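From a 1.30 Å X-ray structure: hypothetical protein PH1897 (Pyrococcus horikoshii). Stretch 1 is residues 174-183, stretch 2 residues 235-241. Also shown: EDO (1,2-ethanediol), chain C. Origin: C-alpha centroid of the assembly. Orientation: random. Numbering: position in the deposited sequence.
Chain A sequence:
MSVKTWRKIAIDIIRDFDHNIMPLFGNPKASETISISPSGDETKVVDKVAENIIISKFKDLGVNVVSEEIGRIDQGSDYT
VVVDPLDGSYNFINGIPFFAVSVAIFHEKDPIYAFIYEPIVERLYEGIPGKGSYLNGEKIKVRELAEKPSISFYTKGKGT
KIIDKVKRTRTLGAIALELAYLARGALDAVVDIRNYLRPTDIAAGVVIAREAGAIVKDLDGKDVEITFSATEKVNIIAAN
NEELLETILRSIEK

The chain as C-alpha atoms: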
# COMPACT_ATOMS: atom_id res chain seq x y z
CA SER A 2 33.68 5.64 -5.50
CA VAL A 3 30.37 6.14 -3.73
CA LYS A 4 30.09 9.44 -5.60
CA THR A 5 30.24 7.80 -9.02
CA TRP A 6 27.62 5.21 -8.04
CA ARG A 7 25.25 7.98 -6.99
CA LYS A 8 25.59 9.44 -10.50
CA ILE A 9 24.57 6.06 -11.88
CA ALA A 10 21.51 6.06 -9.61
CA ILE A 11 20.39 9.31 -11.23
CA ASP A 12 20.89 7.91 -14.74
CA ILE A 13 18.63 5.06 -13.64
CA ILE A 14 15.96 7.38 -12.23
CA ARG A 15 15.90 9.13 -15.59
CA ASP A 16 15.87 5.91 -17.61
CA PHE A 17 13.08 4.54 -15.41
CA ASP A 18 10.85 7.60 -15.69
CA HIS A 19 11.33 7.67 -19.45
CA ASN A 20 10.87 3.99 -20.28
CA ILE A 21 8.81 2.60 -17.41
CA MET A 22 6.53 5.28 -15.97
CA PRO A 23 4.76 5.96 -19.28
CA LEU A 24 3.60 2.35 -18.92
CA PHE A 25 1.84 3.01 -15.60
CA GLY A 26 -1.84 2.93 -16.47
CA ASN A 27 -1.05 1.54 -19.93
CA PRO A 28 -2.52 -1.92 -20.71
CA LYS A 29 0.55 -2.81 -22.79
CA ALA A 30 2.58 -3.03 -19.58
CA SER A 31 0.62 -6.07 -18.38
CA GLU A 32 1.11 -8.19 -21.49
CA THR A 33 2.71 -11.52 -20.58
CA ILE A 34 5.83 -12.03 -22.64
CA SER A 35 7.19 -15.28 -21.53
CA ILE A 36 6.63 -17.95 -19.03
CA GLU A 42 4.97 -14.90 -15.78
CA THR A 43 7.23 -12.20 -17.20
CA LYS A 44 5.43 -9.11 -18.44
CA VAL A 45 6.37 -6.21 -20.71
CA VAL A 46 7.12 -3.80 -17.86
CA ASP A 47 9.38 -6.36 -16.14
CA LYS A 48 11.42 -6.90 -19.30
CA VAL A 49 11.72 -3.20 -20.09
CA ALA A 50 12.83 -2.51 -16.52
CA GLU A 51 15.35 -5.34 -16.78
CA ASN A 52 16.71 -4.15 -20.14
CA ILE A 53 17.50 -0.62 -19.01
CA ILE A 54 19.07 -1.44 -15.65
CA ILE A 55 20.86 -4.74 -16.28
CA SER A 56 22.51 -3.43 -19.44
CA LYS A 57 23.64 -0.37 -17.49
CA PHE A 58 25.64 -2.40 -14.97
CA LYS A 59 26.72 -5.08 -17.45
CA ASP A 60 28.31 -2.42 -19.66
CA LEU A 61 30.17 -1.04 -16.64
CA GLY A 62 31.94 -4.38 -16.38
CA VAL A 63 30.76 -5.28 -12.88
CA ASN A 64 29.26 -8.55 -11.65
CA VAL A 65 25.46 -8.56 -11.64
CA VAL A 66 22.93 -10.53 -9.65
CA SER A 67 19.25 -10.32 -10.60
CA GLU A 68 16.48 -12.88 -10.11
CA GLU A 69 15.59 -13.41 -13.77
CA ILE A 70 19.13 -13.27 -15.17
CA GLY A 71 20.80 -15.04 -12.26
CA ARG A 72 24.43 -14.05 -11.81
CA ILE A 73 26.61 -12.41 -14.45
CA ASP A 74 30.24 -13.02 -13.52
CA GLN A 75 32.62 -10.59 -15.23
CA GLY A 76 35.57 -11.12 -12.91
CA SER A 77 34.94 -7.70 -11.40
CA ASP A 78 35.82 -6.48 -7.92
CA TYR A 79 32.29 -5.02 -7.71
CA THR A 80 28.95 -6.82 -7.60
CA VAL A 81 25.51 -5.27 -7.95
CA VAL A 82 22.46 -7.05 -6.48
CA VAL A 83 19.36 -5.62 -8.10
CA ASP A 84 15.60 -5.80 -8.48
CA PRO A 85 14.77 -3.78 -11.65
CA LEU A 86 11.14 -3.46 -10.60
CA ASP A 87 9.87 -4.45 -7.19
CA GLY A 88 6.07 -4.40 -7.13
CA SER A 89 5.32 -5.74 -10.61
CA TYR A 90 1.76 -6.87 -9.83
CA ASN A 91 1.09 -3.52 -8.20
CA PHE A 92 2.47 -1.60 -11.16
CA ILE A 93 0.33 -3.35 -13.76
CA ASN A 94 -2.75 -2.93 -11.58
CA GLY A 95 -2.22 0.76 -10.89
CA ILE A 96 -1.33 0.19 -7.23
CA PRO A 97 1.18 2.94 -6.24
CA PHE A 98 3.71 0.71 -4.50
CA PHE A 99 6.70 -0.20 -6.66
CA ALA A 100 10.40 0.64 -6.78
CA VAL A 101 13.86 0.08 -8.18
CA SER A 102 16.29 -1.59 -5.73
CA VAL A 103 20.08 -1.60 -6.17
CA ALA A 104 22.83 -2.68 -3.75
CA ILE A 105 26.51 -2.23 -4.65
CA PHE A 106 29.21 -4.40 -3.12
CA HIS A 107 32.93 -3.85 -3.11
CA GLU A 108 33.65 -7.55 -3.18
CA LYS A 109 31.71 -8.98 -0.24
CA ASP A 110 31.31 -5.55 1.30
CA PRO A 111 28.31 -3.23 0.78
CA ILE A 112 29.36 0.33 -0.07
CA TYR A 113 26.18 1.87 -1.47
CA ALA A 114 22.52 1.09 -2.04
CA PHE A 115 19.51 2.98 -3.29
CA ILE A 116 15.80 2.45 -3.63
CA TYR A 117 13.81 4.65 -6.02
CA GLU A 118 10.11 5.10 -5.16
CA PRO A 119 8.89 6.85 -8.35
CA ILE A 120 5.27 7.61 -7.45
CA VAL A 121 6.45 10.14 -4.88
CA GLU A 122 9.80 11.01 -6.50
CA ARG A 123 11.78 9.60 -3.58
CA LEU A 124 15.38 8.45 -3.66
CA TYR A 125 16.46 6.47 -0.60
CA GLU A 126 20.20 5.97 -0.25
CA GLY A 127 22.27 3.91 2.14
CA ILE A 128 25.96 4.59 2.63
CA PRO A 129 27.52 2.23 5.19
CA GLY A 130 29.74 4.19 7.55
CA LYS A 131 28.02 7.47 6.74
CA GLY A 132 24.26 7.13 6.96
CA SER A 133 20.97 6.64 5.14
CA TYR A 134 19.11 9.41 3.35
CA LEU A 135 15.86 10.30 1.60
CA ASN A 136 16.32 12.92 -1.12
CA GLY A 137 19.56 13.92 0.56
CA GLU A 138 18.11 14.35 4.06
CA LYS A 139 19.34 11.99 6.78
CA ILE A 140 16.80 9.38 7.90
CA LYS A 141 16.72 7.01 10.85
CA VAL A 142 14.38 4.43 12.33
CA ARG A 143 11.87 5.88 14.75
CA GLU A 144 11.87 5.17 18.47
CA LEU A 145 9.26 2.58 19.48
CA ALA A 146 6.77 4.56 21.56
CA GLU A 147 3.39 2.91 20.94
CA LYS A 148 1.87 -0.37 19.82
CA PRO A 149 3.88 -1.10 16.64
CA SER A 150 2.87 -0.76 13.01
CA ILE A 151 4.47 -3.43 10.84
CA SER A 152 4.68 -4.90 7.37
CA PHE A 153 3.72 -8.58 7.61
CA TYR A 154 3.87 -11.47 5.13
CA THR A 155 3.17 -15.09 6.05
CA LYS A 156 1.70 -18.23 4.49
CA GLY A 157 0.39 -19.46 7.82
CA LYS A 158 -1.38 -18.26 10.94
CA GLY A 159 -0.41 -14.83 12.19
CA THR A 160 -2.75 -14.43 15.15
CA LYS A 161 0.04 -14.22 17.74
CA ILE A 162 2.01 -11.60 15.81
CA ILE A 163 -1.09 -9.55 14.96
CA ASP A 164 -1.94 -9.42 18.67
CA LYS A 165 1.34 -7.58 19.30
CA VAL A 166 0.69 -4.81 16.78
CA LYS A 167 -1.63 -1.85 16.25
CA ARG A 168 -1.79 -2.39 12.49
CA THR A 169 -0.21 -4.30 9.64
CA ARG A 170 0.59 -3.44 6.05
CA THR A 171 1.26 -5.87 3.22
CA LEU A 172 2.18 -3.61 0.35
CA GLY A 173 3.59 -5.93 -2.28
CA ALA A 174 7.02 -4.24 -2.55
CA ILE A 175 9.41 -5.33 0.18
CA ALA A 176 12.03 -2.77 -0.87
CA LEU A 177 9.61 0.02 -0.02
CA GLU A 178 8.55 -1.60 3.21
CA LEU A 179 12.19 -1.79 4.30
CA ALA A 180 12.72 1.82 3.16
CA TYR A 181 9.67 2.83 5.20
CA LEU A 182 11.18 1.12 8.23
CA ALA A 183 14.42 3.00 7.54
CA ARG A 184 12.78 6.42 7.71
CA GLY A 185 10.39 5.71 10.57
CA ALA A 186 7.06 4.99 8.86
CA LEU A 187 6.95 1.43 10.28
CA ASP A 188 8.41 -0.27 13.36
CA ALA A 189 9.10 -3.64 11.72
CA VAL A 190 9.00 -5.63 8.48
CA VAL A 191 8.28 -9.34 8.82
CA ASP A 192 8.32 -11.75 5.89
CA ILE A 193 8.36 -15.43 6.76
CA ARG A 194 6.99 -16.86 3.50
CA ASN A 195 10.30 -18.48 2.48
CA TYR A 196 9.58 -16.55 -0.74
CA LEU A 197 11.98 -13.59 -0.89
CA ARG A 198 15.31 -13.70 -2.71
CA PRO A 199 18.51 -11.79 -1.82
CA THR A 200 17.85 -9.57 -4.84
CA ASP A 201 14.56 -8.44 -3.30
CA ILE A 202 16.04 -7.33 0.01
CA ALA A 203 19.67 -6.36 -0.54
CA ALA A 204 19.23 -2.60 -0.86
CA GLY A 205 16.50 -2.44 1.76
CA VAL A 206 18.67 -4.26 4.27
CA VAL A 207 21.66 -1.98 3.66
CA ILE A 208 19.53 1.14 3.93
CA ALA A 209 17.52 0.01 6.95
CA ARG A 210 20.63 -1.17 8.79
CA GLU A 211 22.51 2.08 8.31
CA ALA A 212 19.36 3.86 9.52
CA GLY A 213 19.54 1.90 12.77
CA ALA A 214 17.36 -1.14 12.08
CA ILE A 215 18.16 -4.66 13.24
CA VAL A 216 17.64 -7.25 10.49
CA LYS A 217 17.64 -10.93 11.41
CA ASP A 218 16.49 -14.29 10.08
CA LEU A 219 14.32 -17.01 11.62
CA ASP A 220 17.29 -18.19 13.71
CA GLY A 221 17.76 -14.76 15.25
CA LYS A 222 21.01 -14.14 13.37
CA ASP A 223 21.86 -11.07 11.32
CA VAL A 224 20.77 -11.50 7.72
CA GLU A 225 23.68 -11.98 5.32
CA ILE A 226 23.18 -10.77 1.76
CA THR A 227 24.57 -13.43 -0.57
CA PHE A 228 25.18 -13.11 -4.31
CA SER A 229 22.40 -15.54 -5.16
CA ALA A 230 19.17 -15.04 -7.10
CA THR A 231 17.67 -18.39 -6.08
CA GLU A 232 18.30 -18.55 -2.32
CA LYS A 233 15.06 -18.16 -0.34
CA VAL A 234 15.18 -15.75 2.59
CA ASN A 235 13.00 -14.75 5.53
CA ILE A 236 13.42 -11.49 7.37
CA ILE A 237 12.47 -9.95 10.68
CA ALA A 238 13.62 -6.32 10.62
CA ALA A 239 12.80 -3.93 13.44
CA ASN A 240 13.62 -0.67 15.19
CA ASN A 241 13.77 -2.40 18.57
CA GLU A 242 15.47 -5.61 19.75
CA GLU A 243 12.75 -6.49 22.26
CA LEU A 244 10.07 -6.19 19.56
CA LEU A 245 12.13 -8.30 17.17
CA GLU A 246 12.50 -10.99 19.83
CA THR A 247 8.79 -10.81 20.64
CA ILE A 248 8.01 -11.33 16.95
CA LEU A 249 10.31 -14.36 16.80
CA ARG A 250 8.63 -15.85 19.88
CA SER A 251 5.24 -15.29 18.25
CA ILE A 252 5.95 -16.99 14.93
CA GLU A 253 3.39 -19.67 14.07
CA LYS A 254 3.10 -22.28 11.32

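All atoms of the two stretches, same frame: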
# COMPACT_ATOMS: atom_id res chain seq x y z
N ALA A 174 5.72 -4.75 -2.09
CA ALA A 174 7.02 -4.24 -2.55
C ALA A 174 7.91 -4.15 -1.32
O ALA A 174 8.02 -3.10 -0.67
CB ALA A 174 6.86 -2.87 -3.19
N ILE A 175 8.57 -5.26 -1.00
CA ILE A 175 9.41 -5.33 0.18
C ILE A 175 10.49 -4.25 0.26
O ILE A 175 10.85 -3.81 1.35
CB ILE A 175 10.05 -6.74 0.31
CG1 ILE A 175 10.37 -7.03 1.78
CG2 ILE A 175 11.31 -6.85 -0.53
CD1 ILE A 175 9.14 -7.21 2.65
N ALA A 176 11.00 -3.81 -0.89
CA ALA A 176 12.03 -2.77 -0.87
C ALA A 176 11.46 -1.51 -0.23
O ALA A 176 12.13 -0.86 0.57
CB ALA A 176 12.52 -2.47 -2.29
N LEU A 177 10.23 -1.16 -0.60
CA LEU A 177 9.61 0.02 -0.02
C LEU A 177 9.30 -0.18 1.44
O LEU A 177 9.44 0.75 2.24
CB LEU A 177 8.32 0.38 -0.75
CG LEU A 177 8.48 0.90 -2.18
CD1 LEU A 177 7.13 1.31 -2.71
CD2 LEU A 177 9.45 2.09 -2.20
N GLU A 178 8.87 -1.38 1.82
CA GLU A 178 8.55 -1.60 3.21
C GLU A 178 9.80 -1.46 4.07
O GLU A 178 9.75 -0.88 5.15
CB GLU A 178 7.82 -2.94 3.35
CG GLU A 178 6.38 -2.77 2.85
CD GLU A 178 5.69 -4.05 2.43
OE1 GLU A 178 6.19 -4.72 1.51
OE2 GLU A 178 4.64 -4.38 3.02
N LEU A 179 10.94 -1.94 3.57
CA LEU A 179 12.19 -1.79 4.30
C LEU A 179 12.61 -0.31 4.32
O LEU A 179 13.14 0.17 5.32
CB LEU A 179 13.27 -2.66 3.67
CG LEU A 179 13.10 -4.16 3.97
CD1 LEU A 179 13.99 -4.97 3.05
CD2 LEU A 179 13.43 -4.43 5.43
N ALA A 180 12.39 0.40 3.22
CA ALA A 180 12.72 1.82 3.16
C ALA A 180 11.85 2.59 4.15
O ALA A 180 12.30 3.55 4.78
CB ALA A 180 12.51 2.36 1.74
N TYR A 181 10.59 2.18 4.27
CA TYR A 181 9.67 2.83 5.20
C TYR A 181 10.16 2.61 6.63
O TYR A 181 10.08 3.52 7.46
CB TYR A 181 8.25 2.29 5.04
CG TYR A 181 7.54 2.72 3.76
CD1 TYR A 181 8.12 3.62 2.86
CD2 TYR A 181 6.29 2.20 3.45
CE1 TYR A 181 7.46 3.99 1.68
CE2 TYR A 181 5.63 2.56 2.29
CZ TYR A 181 6.22 3.45 1.41
OH TYR A 181 5.55 3.77 0.25
N LEU A 182 10.64 1.41 6.91
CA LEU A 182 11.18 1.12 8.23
C LEU A 182 12.38 2.04 8.48
O LEU A 182 12.53 2.62 9.55
CB LEU A 182 11.64 -0.34 8.29
CG LEU A 182 12.49 -0.76 9.49
CD1 LEU A 182 11.69 -0.64 10.78
CD2 LEU A 182 12.97 -2.19 9.28
N ALA A 183 13.22 2.18 7.45
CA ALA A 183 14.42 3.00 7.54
C ALA A 183 14.16 4.46 7.88
O ALA A 183 14.99 5.10 8.54
CB ALA A 183 15.21 2.89 6.25
N ASN A 235 14.05 -15.25 4.66
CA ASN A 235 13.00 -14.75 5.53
C ASN A 235 13.63 -13.64 6.35
O ASN A 235 14.80 -13.74 6.74
CB ASN A 235 12.52 -15.85 6.48
CG ASN A 235 11.82 -16.96 5.76
OD1 ASN A 235 10.80 -16.75 5.10
ND2 ASN A 235 12.35 -18.17 5.87
N ILE A 236 12.88 -12.59 6.60
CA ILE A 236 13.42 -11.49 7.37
C ILE A 236 12.51 -10.97 8.47
O ILE A 236 11.28 -10.97 8.35
CB ILE A 236 13.79 -10.29 6.47
CG1 ILE A 236 12.54 -9.78 5.75
CG2 ILE A 236 14.88 -10.70 5.48
CD1 ILE A 236 12.77 -8.51 4.94
N ILE A 237 13.15 -10.56 9.56
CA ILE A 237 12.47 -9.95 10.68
C ILE A 237 13.34 -8.73 10.94
O ILE A 237 14.43 -8.85 11.53
CB ILE A 237 12.43 -10.85 11.93
CG1 ILE A 237 11.66 -12.14 11.63
CG2 ILE A 237 11.76 -10.11 13.07
CD1 ILE A 237 12.40 -13.14 10.78
N ALA A 238 12.89 -7.58 10.46
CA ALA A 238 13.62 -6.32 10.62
C ALA A 238 12.82 -5.42 11.55
O ALA A 238 11.61 -5.29 11.40
CB ALA A 238 13.81 -5.66 9.26
N ALA A 239 13.50 -4.79 12.50
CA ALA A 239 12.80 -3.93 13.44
C ALA A 239 13.64 -2.78 13.96
O ALA A 239 14.86 -2.75 13.79
CB ALA A 239 12.27 -4.76 14.61
N ASN A 240 12.97 -1.84 14.62
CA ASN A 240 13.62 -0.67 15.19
C ASN A 240 13.83 -0.87 16.69
O ASN A 240 14.16 0.07 17.41
CB ASN A 240 12.74 0.56 14.97
CG ASN A 240 11.40 0.46 15.68
OD1 ASN A 240 11.07 -0.56 16.29
ND2 ASN A 240 10.61 1.52 15.59
N ASN A 241 13.66 -2.10 17.15
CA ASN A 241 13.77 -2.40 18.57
C ASN A 241 14.05 -3.89 18.75
O ASN A 241 13.33 -4.73 18.22
CB ASN A 241 12.46 -2.00 19.25
CG ASN A 241 12.45 -2.24 20.74
OD1 ASN A 241 12.24 -3.37 21.19
ND2 ASN A 241 12.68 -1.19 21.51
C1 EDO C . 8.88 -9.75 -3.79
O1 EDO C . 8.49 -9.38 -5.11
C2 EDO C . 9.50 -8.53 -3.09
O2 EDO C . 8.54 -7.46 -3.02

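Helix 175-183 lies against strand 235-239 with the two segments running in nearly the same direction, 26° apart, and their axes 9.5 Å from each other at closest approach. No hydrogen bond crosses between them; the contact is made by apolar side chains, while the helix's own backbone bonds, such as L182 N to E178 O at 3.0 Å, occupy its polar groups.

The helix offers I175, L179 and L182, spaced by four and then three residues, so that successive turns bring them to the same face. On the strand, alternation does the equivalent work: I236 and A238 point toward the helix, whereas the CA-to-CB bond of A239 points away.

I236 adopts chi1 p and chi2 t, which carries CD1 out toward the helix. There CD1 of I236 lies 4.2 Å from CG1 of I175 and 4.2 Å from CD2 of L179, so one extended isoleucine touches two helical turns. I175, itself t,p, starts toward the strand. L179 does not: its CA-to-CB bond is sideways, but the m,t rotamer common for leucine in helices brings its end nearer, with CD2 4.0 Å from CB of A238.

L182 makes the most extensive contact. Pointing toward the strand with the t,p rotamer, it places CD2 3.6 Å from CB of A238 and CD1 4.2 Å from N of N240. The small methyl of A238 thus receives two leucines, and the backbones come close here, CA of L182 lying 7.4 Å from CA of A239. N240 meets CD1 of L182 through its backbone N and, a little farther off, through its CB, 4.5 Å from CD1 of L182; its ND2 is hydrogen-bonded elsewhere in the structure.

At the start of the helix, A174 occupies the N-cap position without a side chain able to cap. The I175 N donates a hydrogen bond to O2 of 1,2-ethanediol (3.0 Å), probably from the crystallisation liquor.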